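Local structure of SCO1/SenC family lipoprotein (Bacillus anthracis, 4HDE) at residues 12-17 with 25-30; 36-41 with 71-76; 63-68 with 164-169; 81-86 with 102-107. The protein probably takes part in copper delivery to cytochrome c oxidase or in thiol redox chemistry, as other SCO1/SenC proteins of thioredoxin-like fold do. All coordinates share one frame; numbering follows the deposited sequence.

Interaction 1 of 4, residues 12-17 with 25-30; sequences LETFQF and FGTKDL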
loop_
_atom_site.group_PDB
_atom_site.type_symbol
_atom_site.label_atom_id
_atom_site.label_comp_id
_atom_site.label_asym_id
_atom_site.label_seq_id
_atom_site.Cartn_x
_atom_site.Cartn_y
_atom_site.Cartn_z
ATOM N N LEU A 12 -4.353 -13.307 2.854
ATOM C CA LEU A 12 -3.177 -12.786 2.165
ATOM C C LEU A 12 -2.071 -13.809 2.182
ATOM O O LEU A 12 -1.728 -14.357 3.230
ATOM C CB LEU A 12 -2.651 -11.538 2.858
ATOM C CG LEU A 12 -3.467 -10.268 2.736
ATOM C CD1 LEU A 12 -2.682 -9.133 3.365
ATOM C CD2 LEU A 12 -3.774 -9.977 1.277
ATOM N N GLU A 13 -1.501 -14.069 1.017
ATOM C CA GLU A 13 -0.370 -14.981 0.942
ATOM C C GLU A 13 0.856 -14.371 1.611
ATOM O O GLU A 13 0.971 -13.151 1.749
ATOM C CB GLU A 13 -0.048 -15.309 -0.506
ATOM C CG GLU A 13 0.684 -14.199 -1.222
ATOM C CD GLU A 13 0.868 -14.477 -2.695
ATOM O OE1 GLU A 13 2.032 -14.604 -3.136
ATOM O OE2 GLU A 13 -0.147 -14.563 -3.411
ATOM N N THR A 14 1.771 -15.236 2.026
ATOM C CA THR A 14 3.045 -14.816 2.571
ATOM C C THR A 14 3.949 -14.361 1.430
ATOM O O THR A 14 4.059 -15.044 0.410
ATOM C CB THR A 14 3.698 -15.968 3.339
ATOM O OG1 THR A 14 2.837 -16.353 4.418
ATOM C CG2 THR A 14 5.047 -15.559 3.904
ATOM N N PHE A 15 4.571 -13.205 1.592
ATOM C CA PHE A 15 5.435 -12.644 0.552
ATOM C C PHE A 15 6.678 -11.983 1.144
ATOM O O PHE A 15 6.683 -11.532 2.287
ATOM C CB PHE A 15 4.674 -11.630 -0.307
ATOM C CG PHE A 15 4.246 -10.398 0.439
ATOM C CD1 PHE A 15 5.026 -9.251 0.425
ATOM C CD2 PHE A 15 3.053 -10.386 1.146
ATOM C CE1 PHE A 15 4.635 -8.123 1.105
ATOM C CE2 PHE A 15 2.660 -9.262 1.840
ATOM C CZ PHE A 15 3.452 -8.123 1.812
ATOM N N GLN A 16 7.728 -11.935 0.333
ATOM C CA GLN A 16 8.962 -11.256 0.684
ATOM C C GLN A 16 9.453 -10.521 -0.551
ATOM O O GLN A 16 9.912 -11.140 -1.507
ATOM C CB GLN A 16 10.022 -12.254 1.150
ATOM C CG GLN A 16 11.359 -11.623 1.495
ATOM C CD GLN A 16 12.405 -12.669 1.839
ATOM O OE1 GLN A 16 12.108 -13.687 2.477
ATOM N NE2 GLN A 16 13.632 -12.438 1.400
ATOM N N PHE A 17 9.324 -9.200 -0.541
ATOM C CA PHE A 17 9.731 -8.394 -1.687
ATOM C C PHE A 17 10.916 -7.538 -1.268
ATOM O O PHE A 17 11.555 -7.822 -0.254
ATOM C CB PHE A 17 8.562 -7.541 -2.197
ATOM C CG PHE A 17 7.361 -8.346 -2.669
ATOM C CD1 PHE A 17 7.505 -9.633 -3.175
ATOM C CD2 PHE A 17 6.088 -7.797 -2.610
ATOM C CE1 PHE A 17 6.383 -10.348 -3.619
ATOM C CE2 PHE A 17 4.971 -8.500 -3.048
ATOM C CZ PHE A 17 5.117 -9.782 -3.543
ATOM N N PHE A 25 11.535 -7.142 2.591
ATOM C CA PHE A 25 10.410 -6.689 3.393
ATOM C C PHE A 25 9.137 -7.379 2.950
ATOM O O PHE A 25 8.880 -7.540 1.757
ATOM C CB PHE A 25 10.229 -5.168 3.267
ATOM C CG PHE A 25 9.339 -4.571 4.332
ATOM C CD1 PHE A 25 9.859 -4.218 5.562
ATOM C CD2 PHE A 25 7.981 -4.391 4.108
ATOM C CE1 PHE A 25 9.046 -3.673 6.543
ATOM C CE2 PHE A 25 7.171 -3.853 5.094
ATOM C CZ PHE A 25 7.703 -3.497 6.303
ATOM N N GLY A 26 8.323 -7.777 3.917
ATOM C CA GLY A 26 7.022 -8.332 3.611
ATOM C C GLY A 26 6.347 -8.895 4.843
ATOM O O GLY A 26 6.438 -8.318 5.925
ATOM N N THR A 27 5.684 -10.030 4.667
ATOM C CA THR A 27 4.905 -10.650 5.730
ATOM C C THR A 27 5.686 -10.818 7.028
ATOM O O THR A 27 5.153 -10.600 8.120
ATOM C CB THR A 27 4.394 -12.011 5.267
ATOM O OG1 THR A 27 3.766 -11.853 3.989
ATOM C CG2 THR A 27 3.392 -12.587 6.270
ATOM N N LYS A 28 6.948 -11.211 6.923
ATOM C CA LYS A 28 7.770 -11.422 8.109
ATOM C C LYS A 28 7.756 -10.170 8.990
ATOM O O LYS A 28 7.664 -10.261 10.210
ATOM C CB LYS A 28 9.201 -11.791 7.707
ATOM C CG LYS A 28 10.180 -11.920 8.862
ATOM C CD LYS A 28 11.577 -12.214 8.344
ATOM C CE LYS A 28 12.565 -12.423 9.483
ATOM N NZ LYS A 28 12.849 -11.163 10.221
ATOM N N ASP A 29 7.838 -9.005 8.363
ATOM C CA ASP A 29 7.871 -7.736 9.074
ATOM C C ASP A 29 6.490 -7.280 9.521
ATOM O O ASP A 29 6.344 -6.665 10.571
ATOM C CB ASP A 29 8.492 -6.677 8.168
ATOM C CG ASP A 29 9.794 -7.140 7.573
ATOM O OD1 ASP A 29 10.837 -6.928 8.213
ATOM O OD2 ASP A 29 9.763 -7.754 6.491
ATOM N N LEU A 30 5.485 -7.591 8.715
ATOM C CA LEU A 30 4.155 -7.018 8.866
ATOM C C LEU A 30 3.200 -7.831 9.737
ATOM O O LEU A 30 2.231 -7.285 10.266
ATOM C CB LEU A 30 3.542 -6.809 7.481
ATOM C CG LEU A 30 4.231 -5.759 6.611
ATOM C CD1 LEU A 30 3.808 -5.967 5.158
ATOM C CD2 LEU A 30 3.941 -4.347 7.094
HETATM O O HOH W 1 1.138 -11.361 3.900
HETATM O O HOH W 2 8.472 -11.684 4.468
#

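Interaction 2 of 4, residues 36-41 with 71-76; sequences VADFMF and FVSFSV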
loop_
_atom_site.group_PDB
_atom_site.type_symbol
_atom_site.label_atom_id
_atom_site.label_comp_id
_atom_site.label_asym_id
_atom_site.label_seq_id
_atom_site.Cartn_x
_atom_site.Cartn_y
_atom_site.Cartn_z
ATOM N N VAL A 36 -1.577 -0.499 6.060
ATOM C CA VAL A 36 -2.393 -0.017 4.958
ATOM C C VAL A 36 -1.610 -0.200 3.674
ATOM O O VAL A 36 -0.440 0.175 3.599
ATOM C CB VAL A 36 -2.728 1.466 5.134
ATOM C CG1 VAL A 36 -3.622 1.951 4.011
ATOM C CG2 VAL A 36 -3.405 1.693 6.479
ATOM N N ALA A 37 -2.254 -0.790 2.673
ATOM C CA ALA A 37 -1.609 -1.079 1.390
ATOM C C ALA A 37 -2.246 -0.298 0.236
ATOM O O ALA A 37 -3.467 -0.084 0.202
ATOM C CB ALA A 37 -1.678 -2.561 1.096
ATOM N N ASP A 38 -1.410 0.122 -0.712
ATOM C CA ASP A 38 -1.896 0.526 -2.019
ATOM C C ASP A 38 -0.979 0.003 -3.130
ATOM O O ASP A 38 0.081 -0.570 -2.854
ATOM C CB ASP A 38 -2.149 2.045 -2.096
ATOM C CG ASP A 38 -0.875 2.875 -2.124
ATOM O OD1 ASP A 38 0.217 2.350 -1.848
ATOM O OD2 ASP A 38 -0.971 4.103 -2.410
ATOM N N PHE A 39 -1.420 0.200 -4.371
ATOM C CA PHE A 39 -0.692 -0.193 -5.581
ATOM C C PHE A 39 -0.453 1.053 -6.419
ATOM O O PHE A 39 -1.363 1.856 -6.604
ATOM C CB PHE A 39 -1.500 -1.225 -6.370
ATOM C CG PHE A 39 -1.589 -2.559 -5.689
ATOM C CD1 PHE A 39 -0.707 -3.573 -6.019
ATOM C CD2 PHE A 39 -2.543 -2.801 -4.707
ATOM C CE1 PHE A 39 -0.770 -4.812 -5.389
ATOM C CE2 PHE A 39 -2.608 -4.041 -4.074
ATOM C CZ PHE A 39 -1.717 -5.043 -4.416
HETATM N N MSE A 40 0.758 1.210 -6.931
HETATM C CA MSE A 40 1.120 2.412 -7.676
HETATM C C MSE A 40 2.342 2.161 -8.544
HETATM O O MSE A 40 2.894 1.068 -8.552
HETATM C CB MSE A 40 1.407 3.556 -6.710
HETATM C CG MSE A 40 2.355 3.176 -5.582
HETATM SE SE MSE A 40 3.580 4.609 -5.122
HETATM C CE MSE A 40 4.862 4.379 -6.567
ATOM N N PHE A 41 2.741 3.166 -9.314
ATOM C CA PHE A 41 3.983 3.080 -10.076
ATOM C C PHE A 41 4.552 4.468 -10.283
ATOM O O PHE A 41 3.806 5.441 -10.344
ATOM C CB PHE A 41 3.835 2.283 -11.390
ATOM C CG PHE A 41 2.949 2.923 -12.430
ATOM C CD1 PHE A 41 3.483 3.415 -13.617
ATOM C CD2 PHE A 41 1.577 2.975 -12.244
ATOM C CE1 PHE A 41 2.656 3.985 -14.579
ATOM C CE2 PHE A 41 0.749 3.535 -13.205
ATOM C CZ PHE A 41 1.285 4.047 -14.356
ATOM N N PHE A 71 2.685 1.494 6.510
ATOM C CA PHE A 71 2.207 1.782 5.166
ATOM C C PHE A 71 3.050 1.030 4.169
ATOM O O PHE A 71 4.273 0.953 4.312
ATOM C CB PHE A 71 2.246 3.288 4.908
ATOM C CG PHE A 71 1.304 4.054 5.793
ATOM C CD1 PHE A 71 -0.012 4.216 5.426
ATOM C CD2 PHE A 71 1.722 4.541 7.021
ATOM C CE1 PHE A 71 -0.899 4.888 6.262
ATOM C CE2 PHE A 71 0.847 5.207 7.852
ATOM C CZ PHE A 71 -0.456 5.373 7.475
ATOM N N VAL A 72 2.380 0.459 3.174
ATOM C CA VAL A 72 3.052 -0.326 2.146
ATOM C C VAL A 72 2.481 0.039 0.792
ATOM O O VAL A 72 1.271 0.008 0.595
ATOM C CB VAL A 72 2.874 -1.841 2.387
ATOM C CG1 VAL A 72 3.505 -2.664 1.257
ATOM C CG2 VAL A 72 3.463 -2.238 3.738
ATOM N N SER A 73 3.368 0.388 -0.136
ATOM C CA SER A 73 2.975 0.647 -1.522
ATOM C C SER A 73 3.659 -0.367 -2.424
ATOM O O SER A 73 4.887 -0.433 -2.457
ATOM C CB SER A 73 3.401 2.051 -1.955
ATOM O OG SER A 73 2.797 3.052 -1.135
ATOM N N PHE A 74 2.880 -1.145 -3.164
ATOM C CA PHE A 74 3.441 -2.126 -4.091
ATOM C C PHE A 74 3.573 -1.497 -5.466
ATOM O O PHE A 74 2.580 -0.976 -5.986
ATOM C CB PHE A 74 2.530 -3.351 -4.235
ATOM C CG PHE A 74 2.288 -4.107 -2.957
ATOM C CD1 PHE A 74 3.193 -5.064 -2.523
ATOM C CD2 PHE A 74 1.133 -3.897 -2.219
ATOM C CE1 PHE A 74 2.974 -5.775 -1.358
ATOM C CE2 PHE A 74 0.906 -4.613 -1.038
ATOM C CZ PHE A 74 1.830 -5.557 -0.620
ATOM N N SER A 75 4.748 -1.583 -6.087
ATOM C CA SER A 75 4.874 -1.130 -7.467
ATOM C C SER A 75 4.223 -2.113 -8.434
ATOM O O SER A 75 4.459 -3.330 -8.376
ATOM C CB SER A 75 6.335 -0.935 -7.875
ATOM O OG SER A 75 6.412 -0.639 -9.271
ATOM N N VAL A 76 3.404 -1.579 -9.336
ATOM C CA VAL A 76 2.837 -2.380 -10.414
ATOM C C VAL A 76 3.601 -2.202 -11.718
ATOM O O VAL A 76 3.145 -2.648 -12.768
ATOM C CB VAL A 76 1.341 -2.087 -10.623
ATOM C CG1 VAL A 76 0.560 -2.433 -9.358
ATOM C CG2 VAL A 76 1.123 -0.627 -11.015
#

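Interaction 3 of 4, residues 63-68 with 164-169; sequences KEEKLD and DMKRLA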
loop_
_atom_site.group_PDB
_atom_site.type_symbol
_atom_site.label_atom_id
_atom_site.label_comp_id
_atom_site.label_asym_id
_atom_site.label_seq_id
_atom_site.Cartn_x
_atom_site.Cartn_y
_atom_site.Cartn_z
ATOM N N LYS A 63 -0.140 9.307 13.012
ATOM C CA LYS A 63 0.906 9.638 13.970
ATOM C C LYS A 63 0.358 10.587 15.044
ATOM O O LYS A 63 0.618 10.423 16.241
ATOM C CB LYS A 63 2.084 10.286 13.248
ATOM C CG LYS A 63 3.298 10.464 14.121
ATOM C CD LYS A 63 3.932 9.114 14.409
ATOM C CE LYS A 63 5.294 9.264 15.063
ATOM N NZ LYS A 63 6.058 7.984 15.010
ATOM N N GLU A 64 -0.403 11.591 14.620
ATOM C CA GLU A 64 -0.991 12.534 15.568
ATOM C C GLU A 64 -1.904 11.845 16.584
ATOM O O GLU A 64 -1.929 12.221 17.750
ATOM C CB GLU A 64 -1.742 13.644 14.830
ATOM C CG GLU A 64 -2.377 14.691 15.748
ATOM C CD GLU A 64 -1.359 15.483 16.559
ATOM O OE1 GLU A 64 -0.260 15.764 16.037
ATOM O OE2 GLU A 64 -1.667 15.837 17.719
ATOM N N GLU A 65 -2.636 10.835 16.128
ATOM C CA GLU A 65 -3.520 10.053 16.990
ATOM C C GLU A 65 -2.771 9.008 17.821
ATOM O O GLU A 65 -3.390 8.266 18.584
ATOM C CB GLU A 65 -4.588 9.351 16.148
ATOM C CG GLU A 65 -5.555 10.288 15.434
ATOM C CD GLU A 65 -6.737 10.680 16.293
ATOM O OE1 GLU A 65 -6.708 10.409 17.515
ATOM O OE2 GLU A 65 -7.702 11.257 15.746
ATOM N N LYS A 66 -1.453 8.934 17.659
ATOM C CA LYS A 66 -0.623 7.955 18.372
ATOM C C LYS A 66 -0.962 6.520 17.973
ATOM O O LYS A 66 -0.767 5.578 18.746
ATOM C CB LYS A 66 -0.682 8.169 19.886
ATOM C CG LYS A 66 -0.201 9.554 20.311
ATOM C CD LYS A 66 -0.138 9.684 21.827
ATOM C CE LYS A 66 0.189 11.112 22.250
ATOM N NZ LYS A 66 0.164 11.278 23.731
ATOM N N LEU A 67 -1.460 6.366 16.754
ATOM C CA LEU A 67 -1.681 5.055 16.184
ATOM C C LEU A 67 -0.380 4.563 15.594
ATOM O O LEU A 67 0.309 5.293 14.883
ATOM C CB LEU A 67 -2.769 5.098 15.112
ATOM C CG LEU A 67 -4.180 5.289 15.670
ATOM C CD1 LEU A 67 -5.130 5.790 14.589
ATOM C CD2 LEU A 67 -4.705 4.010 16.311
ATOM N N ASP A 68 -0.053 3.323 15.915
ATOM C CA ASP A 68 1.167 2.682 15.467
ATOM C C ASP A 68 0.773 1.776 14.318
ATOM O O ASP A 68 0.236 0.692 14.547
ATOM C CB ASP A 68 1.737 1.864 16.624
ATOM C CG ASP A 68 3.115 1.328 16.344
ATOM O OD1 ASP A 68 3.568 1.391 15.183
ATOM O OD2 ASP A 68 3.747 0.835 17.297
ATOM N N ASP A 164 -11.380 2.990 12.190
ATOM C CA ASP A 164 -11.135 1.560 12.040
ATOM C C ASP A 164 -9.778 1.134 12.622
ATOM O O ASP A 164 -9.665 0.066 13.241
ATOM C CB ASP A 164 -11.265 1.150 10.568
ATOM C CG ASP A 164 -12.687 1.302 10.033
ATOM O OD1 ASP A 164 -13.642 1.344 10.830
ATOM O OD2 ASP A 164 -12.859 1.362 8.791
HETATM N N MSE A 165 -8.753 1.959 12.427
HETATM C CA MSE A 165 -7.462 1.713 13.061
HETATM C C MSE A 165 -7.581 1.688 14.572
HETATM O O MSE A 165 -6.971 0.843 15.234
HETATM C CB MSE A 165 -6.452 2.780 12.653
HETATM C CG MSE A 165 -5.945 2.675 11.246
HETATM SE SE MSE A 165 -4.987 4.285 10.764
HETATM C CE MSE A 165 -4.170 3.626 9.145
ATOM N N LYS A 166 -8.346 2.625 15.129
ATOM C CA LYS A 166 -8.530 2.660 16.573
ATOM C C LYS A 166 -9.204 1.394 17.074
ATOM O O LYS A 166 -8.836 0.869 18.112
ATOM C CB LYS A 166 -9.329 3.889 16.997
ATOM C CG LYS A 166 -8.553 5.181 16.863
ATOM C CD LYS A 166 -9.351 6.351 17.397
ATOM C CE LYS A 166 -8.540 7.633 17.348
ATOM N NZ LYS A 166 -9.310 8.786 17.881
ATOM N N ARG A 167 -10.169 0.884 16.316
ATOM C CA ARG A 167 -10.825 -0.358 16.700
ATOM C C ARG A 167 -9.827 -1.523 16.717
ATOM O O ARG A 167 -9.849 -2.345 17.634
ATOM C CB ARG A 167 -11.992 -0.674 15.757
ATOM C CG ARG A 167 -13.171 0.290 15.818
ATOM C CD ARG A 167 -13.831 0.327 17.186
ATOM N NE ARG A 167 -13.189 1.294 18.071
ATOM C CZ ARG A 167 -13.354 2.612 17.988
ATOM N NH1 ARG A 167 -14.144 3.130 17.054
ATOM N NH2 ARG A 167 -12.728 3.418 18.841
ATOM N N LEU A 168 -8.962 -1.595 15.709
ATOM C CA LEU A 168 -7.985 -2.680 15.636
ATOM C C LEU A 168 -6.955 -2.600 16.756
ATOM O O LEU A 168 -6.400 -3.620 17.170
ATOM C CB LEU A 168 -7.267 -2.693 14.287
ATOM C CG LEU A 168 -8.121 -3.040 13.072
ATOM C CD1 LEU A 168 -7.279 -2.979 11.816
ATOM C CD2 LEU A 168 -8.742 -4.425 13.217
ATOM N N ALA A 169 -6.712 -1.398 17.267
ATOM C CA ALA A 169 -5.733 -1.197 18.328
ATOM C C ALA A 169 -6.299 -1.470 19.716
ATOM O O ALA A 169 -5.551 -1.571 20.678
ATOM C CB ALA A 169 -5.164 0.212 18.254
#

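Interaction 4 of 4, residues 81-86 with 102-107; sequences DKPENL and LLTGYS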
loop_
_atom_site.group_PDB
_atom_site.type_symbol
_atom_site.label_atom_id
_atom_site.label_comp_id
_atom_site.label_asym_id
_atom_site.label_seq_id
_atom_site.Cartn_x
_atom_site.Cartn_y
_atom_site.Cartn_z
ATOM N N ASP A 81 10.399 0.331 -12.032
ATOM C CA ASP A 81 10.572 0.784 -10.655
ATOM C C ASP A 81 11.541 -0.114 -9.908
ATOM O O ASP A 81 11.170 -1.203 -9.465
ATOM C CB ASP A 81 9.237 0.807 -9.901
ATOM C CG ASP A 81 8.282 1.865 -10.417
ATOM O OD1 ASP A 81 8.690 2.693 -11.256
ATOM O OD2 ASP A 81 7.116 1.885 -9.963
ATOM N N LYS A 82 12.784 0.329 -9.783
ATOM C CA LYS A 82 13.744 -0.343 -8.920
ATOM C C LYS A 82 13.785 0.417 -7.591
ATOM O O LYS A 82 13.149 1.456 -7.457
ATOM C CB LYS A 82 15.114 -0.415 -9.601
ATOM C CG LYS A 82 15.051 -0.808 -11.076
ATOM C CD LYS A 82 14.349 -2.147 -11.299
ATOM C CE LYS A 82 14.296 -2.496 -12.784
ATOM N NZ LYS A 82 13.646 -3.808 -13.002
ATOM N N PRO A 83 14.505 -0.111 -6.594
ATOM C CA PRO A 83 14.508 0.591 -5.307
ATOM C C PRO A 83 14.860 2.083 -5.405
ATOM O O PRO A 83 14.187 2.896 -4.754
ATOM C CB PRO A 83 15.556 -0.184 -4.503
ATOM C CG PRO A 83 15.403 -1.595 -5.011
ATOM C CD PRO A 83 15.138 -1.444 -6.494
ATOM N N GLU A 84 15.869 2.452 -6.187
ATOM C CA GLU A 84 16.245 3.861 -6.255
ATOM C C GLU A 84 15.103 4.737 -6.797
ATOM O O GLU A 84 14.928 5.875 -6.365
ATOM C CB GLU A 84 17.532 4.050 -7.062
ATOM C CG GLU A 84 17.403 3.673 -8.519
ATOM C CD GLU A 84 18.737 3.667 -9.244
ATOM O OE1 GLU A 84 19.771 3.991 -8.618
ATOM O OE2 GLU A 84 18.751 3.330 -10.445
ATOM N N ASN A 85 14.341 4.209 -7.747
ATOM C CA ASN A 85 13.186 4.916 -8.269
ATOM C C ASN A 85 12.161 5.159 -7.177
ATOM O O ASN A 85 11.616 6.259 -7.069
ATOM C CB ASN A 85 12.541 4.138 -9.413
ATOM C CG ASN A 85 13.509 3.842 -10.535
ATOM O OD1 ASN A 85 14.207 2.829 -10.519
ATOM N ND2 ASN A 85 13.551 4.724 -11.524
ATOM N N LEU A 86 11.906 4.143 -6.364
ATOM C CA LEU A 86 10.906 4.269 -5.303
ATOM C C LEU A 86 11.361 5.227 -4.207
ATOM O O LEU A 86 10.558 5.996 -3.661
ATOM C CB LEU A 86 10.584 2.904 -4.705
ATOM C CG LEU A 86 9.882 1.971 -5.694
ATOM C CD1 LEU A 86 9.768 0.582 -5.086
ATOM C CD2 LEU A 86 8.514 2.504 -6.071
ATOM N N LEU A 102 8.011 0.955 0.235
ATOM C CA LEU A 102 7.552 0.831 -1.147
ATOM C C LEU A 102 8.297 -0.359 -1.724
ATOM O O LEU A 102 9.516 -0.462 -1.573
ATOM C CB LEU A 102 7.834 2.114 -1.937
ATOM C CG LEU A 102 7.095 3.352 -1.428
ATOM C CD1 LEU A 102 7.862 4.062 -0.313
ATOM C CD2 LEU A 102 6.863 4.298 -2.578
ATOM N N LEU A 103 7.564 -1.269 -2.359
ATOM C CA LEU A 103 8.088 -2.591 -2.687
ATOM C C LEU A 103 8.170 -2.852 -4.189
ATOM O O LEU A 103 7.371 -2.348 -4.985
ATOM C CB LEU A 103 7.239 -3.674 -2.010
ATOM C CG LEU A 103 7.071 -3.546 -0.492
ATOM C CD1 LEU A 103 6.255 -4.709 0.074
ATOM C CD2 LEU A 103 8.420 -3.455 0.204
ATOM N N THR A 104 9.146 -3.675 -4.554
ATOM C CA THR A 104 9.391 -4.037 -5.938
ATOM C C THR A 104 10.295 -5.266 -5.947
ATOM O O THR A 104 10.420 -5.954 -4.927
ATOM C CB THR A 104 10.018 -2.856 -6.706
ATOM O OG1 THR A 104 10.007 -3.155 -8.105
ATOM C CG2 THR A 104 11.433 -2.570 -6.247
ATOM N N GLY A 105 10.902 -5.561 -7.094
ATOM C CA GLY A 105 11.907 -6.607 -7.188
ATOM C C GLY A 105 11.425 -7.902 -7.810
ATOM O O GLY A 105 12.213 -8.788 -8.101
ATOM N N TYR A 106 10.120 -7.979 -8.030
ATOM C CA TYR A 106 9.442 -9.140 -8.578
ATOM C C TYR A 106 9.118 -8.871 -10.048
ATOM O O TYR A 106 9.347 -7.775 -10.544
ATOM C CB TYR A 106 8.156 -9.372 -7.776
ATOM C CG TYR A 106 7.454 -8.093 -7.376
ATOM C CD1 TYR A 106 7.455 -7.659 -6.059
ATOM C CD2 TYR A 106 6.800 -7.317 -8.320
ATOM C CE1 TYR A 106 6.817 -6.491 -5.691
ATOM C CE2 TYR A 106 6.171 -6.140 -7.970
ATOM C CZ TYR A 106 6.177 -5.732 -6.654
ATOM O OH TYR A 106 5.536 -4.576 -6.285
ATOM N N SER A 107 8.602 -9.869 -10.754
ATOM C CA SER A 107 8.215 -9.666 -12.149
ATOM C C SER A 107 6.833 -9.019 -12.270
ATOM O O SER A 107 6.041 -9.003 -11.323
ATOM C CB SER A 107 8.221 -10.995 -12.910
ATOM O OG SER A 107 7.158 -11.815 -12.460
#

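Interaction 1 of 4, residues 12-17 with 25-30
The hydroxyl of Thr-27 is gripped twice: Phe-15 N donates to Thr-27 OG1 over 2.9 Å in a nearly straight bond (166° at the hydrogen), and a water sits 2.7 Å from Thr-27 OG1 while donating to Glu-13 O. A chi1 of -50° sets OG1 beside the Thr-27 backbone N, where it takes the Phe-15 N-H; Thr-27 N separately donates to the backbone Phe-15 O at 3.0 Å. A second water donates to the same carbonyl and accepts from Lys-28 N. These bonds continue the short antiparallel hairpin of strands 16-18 and 24-26, in which Phe-17 and Phe-25 form a hydrogen-bonded pair. Gly-26 suits its place opposite Gln-16 because any CB there would run into Phe-15 O; its bare CA instead comes 3.5 Å from Phe-15 CE1. The Phe-15 ring lies with one face beneath Thr-27 N, which stands over the ring centre, and its tip CZ reaches Leu-30 CD1 at 4.0 Å. Gly-26 is also the N-cap of helix 27-30, and Gly-26 N donates to Asp-29 OD2, a side-chain bond across the first turn. Phe-114, Leu-103 and Trp-35 also pack against the Phe-15 ring. Because threonine and water satisfy the peptide polar atoms of Phe-15, its ring can be buried without leaving those groups unpaired.

Interaction 2 of 4, residues 36-41 with 71-76
Strands 36-40 and 71-75 run parallel, their axes 4.6 Å apart at closest and 25° apart in direction, joined by alternating backbone bonds from Val-72 N to Val-36 O through to Val-76 N to Met-40 O. Asp-38 and Ser-73 point to the same face of the sheet, where Ser-73 OG donates over 2.8 Å to Asp-38 OD1, which accepts with its syn lone pair. Ser-73 OG is also bonded to Trp-100 NE1, so this small hydroxyl links an indole to a buried carboxylate. Next to this pair, in one of two conformers, CG of the selenomethionine Met-40 rests 3.9 Å from Ser-73 CB. Phe-39 and Phe-74 share the other face with Ala-37 and Val-72. The two rings are near parallel but slid apart, centroids 5.0 Å from each other and planes at 26°, with Phe-74 CD2 over one face of Phe-39. Alanine leaves room for its neighbour: Ala-37 CB meets the Phe-74 edge at CE2, 3.9 Å away, while Val-76 CG1 meets the edge of Phe-39 at CD1. Helix 48-64, the crossover of this beta-alpha-beta unit, covers the Asp-38 face through Met-51 and Met-55; Phe-114 and Phe-119 lie against the aromatic face, and strands 100-103 and 136-140 flank the pair in the mixed sheet.

Interaction 3 of 4, residues 63-68 with 164-169
Met-165, a selenomethionine in the last helix (158-169), meets Leu-67 just past the Schellman motif that ends helix 48-64, so the contact joins two helix ends at the surface of this thioredoxin-like fold, where Ile-162, a turn before Met-165 and Lys-166, also touches Glu-65 and Leu-67. In that motif Lys-66 takes a positive phi of 64° and turns the chain, bringing Leu-67 against the other helix. Leu-67 CD1 lies 3.8 Å from Met-165 CB, with the selenium slightly farther; the rest of the flexible Met-165 chain leads inward and touches Leu-139 of strand 136-140. One residue on, Lys-166 serves two purposes. Its aliphatic part crosses Leu-67 at about a right angle, CG standing 4.1 Å from Leu-67 CD2, while its extended chain carries NZ out to a salt bridge of 3.1 Å with Glu-65 OE1. The ammonium comes from above the carboxylate plane, 53° out of it, and the bend of Glu-65 at chi2 (-87°) sets the CD of that group. A long, amphipathic lysine suits a partly exposed position with an apolar neighbour near the backbone and an acid farther out. At the end of the segment small Ala-169 needs little room, and its CB lies 4.3 Å from Leu-67 CD2.

Interaction 4 of 4, residues 81-86 with 102-107
Thr-104 OG1 donates to Asp-81 O over a short 2.6 Å, at an angle of 165° at the carbonyl oxygen and thus nearly along the C=O axis. A chi1 of -169° puts OG1 anti to the backbone N, and the other branch, CG2, also packs against apolar atoms, Leu-86 CD1 at 3.7 Å and Pro-83 CD at 3.9 Å. Threonine suits this tight part, being polar on one branch and greasy on the other. Leu-86 also reaches the strand, with its CB 4.0 Å from Leu-102 CB and its CD1 close to Leu-102 O. The contact belongs to the beta-alpha-beta unit of strand 70-75, helix 83-90 and strand 100-103, and lies where the first turn of helix 83-90 packs on strand 100-103 and the residues after it. Lys-82 is the N-cap of that helix; Lys-82 N donates to Asn-85 OD1 at 3.0 Å from above the amide carbonyl plane, and Pro-83, lacking an N-H, fits the first helical position. The carboxylate of Asp-81 is turned to other partners, Thr-42 and Ser-75. The solvent side is much looser: Lys-82 directs its CB away from the strand and is exposed, its NZ bonded to Pro-78 O.

Interaction 2 is the hub, centred about 3 Å from the centre of the chain, and each of the others touches it. Interaction 1, its centre about 13 Å away, lays Phe-17 CE2 on Phe-74 CE1 at 3.8 Å. Interaction 4 is bonded to the strand end of interaction 2 through Ser-75 OG and Asp-81 OD2 (2.7 Å), and its Tyr-106 ring meets Phe-17 of interaction 1 edge to face. Interaction 3 reaches the hub at the far end of the sheet, by Met-165 CE on Val-36 CG2, and lies about 28 Å from interaction 4, centre to centre. Cys-48, which follows strand 35-40 and opens helix 48-64, is probably part of the CxxxC motif that binds copper in SCO relatives, which would set interactions 2 and 4 nearer that site than interaction 3.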